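Local coordinates for melanin biosynthesis protein TyrA, putative (Shewanella oneidensis, PDB 2IIZ) that binds heme b and probably acts as a peroxidase of the dye-decolorizing (DyP) type, at residues A[63-68]-A[299-304]. Residues are numbered along the deposited sequence; the frame is centred on the assembly and turned at random.
Sequences FVAIGA and FFAPSL
Ile66 and Phe300 form an antiparallel, hydrogen-bonded pair at the junction of strands 61-67 and 291-301. These neighbouring strands join the N-terminal and C-terminal halves of the DyP-type peroxidase fold, which pairs two ferredoxin-like domains, into one antiparallel sheet. Ile66 N donates to Phe300 O over 2.8 Å, approaching from above the carbonyl plane. The return bond, Phe300 N to Ile66 O, is 2.9 Å long and somewhat straighter, with 161° at the hydrogen. Ile66 O also takes a CA-H...O contact from Phe299.

The tight part lies around Ala65. Its CB sits 3.7 Å from Phe299 CB and equally near Ala301 CB, and the small methyls are consistent with the close approach of the backbones. The CA atoms of Ala65 and Ala301 are 3.9 Å apart. Phe299 has CG anti to its carbonyl carbon (chi1 -53°), and its ring lies beside Ile66 and Gly67. The edge of that ring meets Ile66 C, while CD1 reaches Gly67 CA. The ring also meets that of Phe104, on strand 103-109, with planes at about 30°.

Beyond Ala301 the contact is looser, though still buried. Strand 291-301 ends there, and Pro302 and Ser303 lead into helix 304-308. Ser303 is the N-cap of this helix. Gln11 links the two segments here, bonding Val64 N through OE1 and Pro302 O through NE2. Phe63 makes a light contact, CD1 to Ala301 CB at 4.1 Å. The side chains of Ile66 and Pro302 cross at about a right angle beside Trp71, with Ile66 CD1 4.1 Å from Pro302 CG.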
# COMPACT_ATOMS: atom_id res chain seq x y z
N PHE A 63 -12.10 -1.20 -14.24
CA PHE A 63 -12.72 -0.36 -15.22
C PHE A 63 -11.96 0.93 -15.43
O PHE A 63 -11.21 1.36 -14.55
CB PHE A 63 -14.22 -0.13 -14.91
CG PHE A 63 -14.51 0.71 -13.70
CD1 PHE A 63 -14.32 2.09 -13.72
CD2 PHE A 63 -15.00 0.14 -12.55
CE1 PHE A 63 -14.61 2.87 -12.59
CE2 PHE A 63 -15.27 0.91 -11.43
CZ PHE A 63 -15.07 2.28 -11.46
N VAL A 64 -12.15 1.52 -16.61
CA VAL A 64 -11.74 2.89 -16.93
C VAL A 64 -12.98 3.77 -17.08
O VAL A 64 -13.89 3.44 -17.85
CB VAL A 64 -10.99 2.99 -18.26
CG1 VAL A 64 -10.31 4.36 -18.39
CG2 VAL A 64 -9.96 1.89 -18.38
N ALA A 65 -12.99 4.88 -16.34
CA ALA A 65 -14.04 5.90 -16.40
C ALA A 65 -13.43 7.25 -16.69
O ALA A 65 -12.24 7.47 -16.49
CB ALA A 65 -14.79 5.95 -15.11
N ILE A 66 -14.29 8.15 -17.16
CA ILE A 66 -13.91 9.41 -17.80
C ILE A 66 -14.58 10.61 -17.11
O ILE A 66 -15.78 10.60 -16.89
CB ILE A 66 -14.34 9.34 -19.28
CG1 ILE A 66 -13.48 8.30 -20.01
CG2 ILE A 66 -14.22 10.69 -19.97
CD1 ILE A 66 -14.19 7.67 -21.12
N GLY A 67 -13.80 11.64 -16.79
CA GLY A 67 -14.30 12.73 -15.96
C GLY A 67 -15.41 13.54 -16.62
O GLY A 67 -15.43 13.70 -17.84
N ALA A 68 -16.33 14.06 -15.81
CA ALA A 68 -17.47 14.82 -16.34
C ALA A 68 -17.02 16.05 -17.14
O ALA A 68 -17.59 16.38 -18.19
CB ALA A 68 -18.40 15.23 -15.21
N PHE A 299 -17.66 10.88 -12.80
CA PHE A 299 -17.15 10.19 -13.99
C PHE A 299 -18.29 9.45 -14.70
O PHE A 299 -19.38 9.26 -14.15
CB PHE A 299 -16.10 9.13 -13.65
CG PHE A 299 -14.95 9.60 -12.81
CD1 PHE A 299 -13.82 10.18 -13.39
CD2 PHE A 299 -14.97 9.46 -11.43
CE1 PHE A 299 -12.75 10.61 -12.61
CE2 PHE A 299 -13.90 9.88 -10.64
CZ PHE A 299 -12.79 10.46 -11.23
N PHE A 300 -18.03 9.04 -15.93
CA PHE A 300 -18.85 8.03 -16.61
C PHE A 300 -17.91 6.93 -17.08
O PHE A 300 -16.89 7.19 -17.70
CB PHE A 300 -19.64 8.61 -17.80
CG PHE A 300 -20.77 7.71 -18.30
CD1 PHE A 300 -21.99 7.66 -17.64
CD2 PHE A 300 -20.60 6.92 -19.43
CE1 PHE A 300 -23.02 6.84 -18.10
CE2 PHE A 300 -21.62 6.10 -19.88
CZ PHE A 300 -22.83 6.06 -19.22
N ALA A 301 -18.28 5.69 -16.74
CA ALA A 301 -17.58 4.50 -17.17
C ALA A 301 -18.43 3.86 -18.27
O ALA A 301 -19.43 3.20 -17.99
CB ALA A 301 -17.42 3.54 -16.02
N PRO A 302 -18.03 4.05 -19.54
CA PRO A 302 -18.89 3.46 -20.57
C PRO A 302 -18.74 1.94 -20.68
O PRO A 302 -17.93 1.31 -19.98
CB PRO A 302 -18.42 4.15 -21.86
CG PRO A 302 -17.42 5.20 -21.45
CD PRO A 302 -16.89 4.77 -20.13
N SER A 303 -19.54 1.37 -21.56
CA SER A 303 -19.39 -0.01 -21.99
C SER A 303 -18.11 -0.09 -22.76
O SER A 303 -17.58 0.93 -23.24
CB SER A 303 -20.56 -0.43 -22.90
OG SER A 303 -20.53 0.23 -24.15
N LEU A 304 -17.61 -1.31 -22.87
CA LEU A 304 -16.38 -1.57 -23.60
C LEU A 304 -16.60 -1.16 -25.04
O LEU A 304 -15.75 -0.53 -25.67
CB LEU A 304 -16.04 -3.06 -23.52
CG LEU A 304 -14.65 -3.46 -24.01
CD1 LEU A 304 -13.56 -2.75 -23.23
CD2 LEU A 304 -14.48 -4.95 -23.90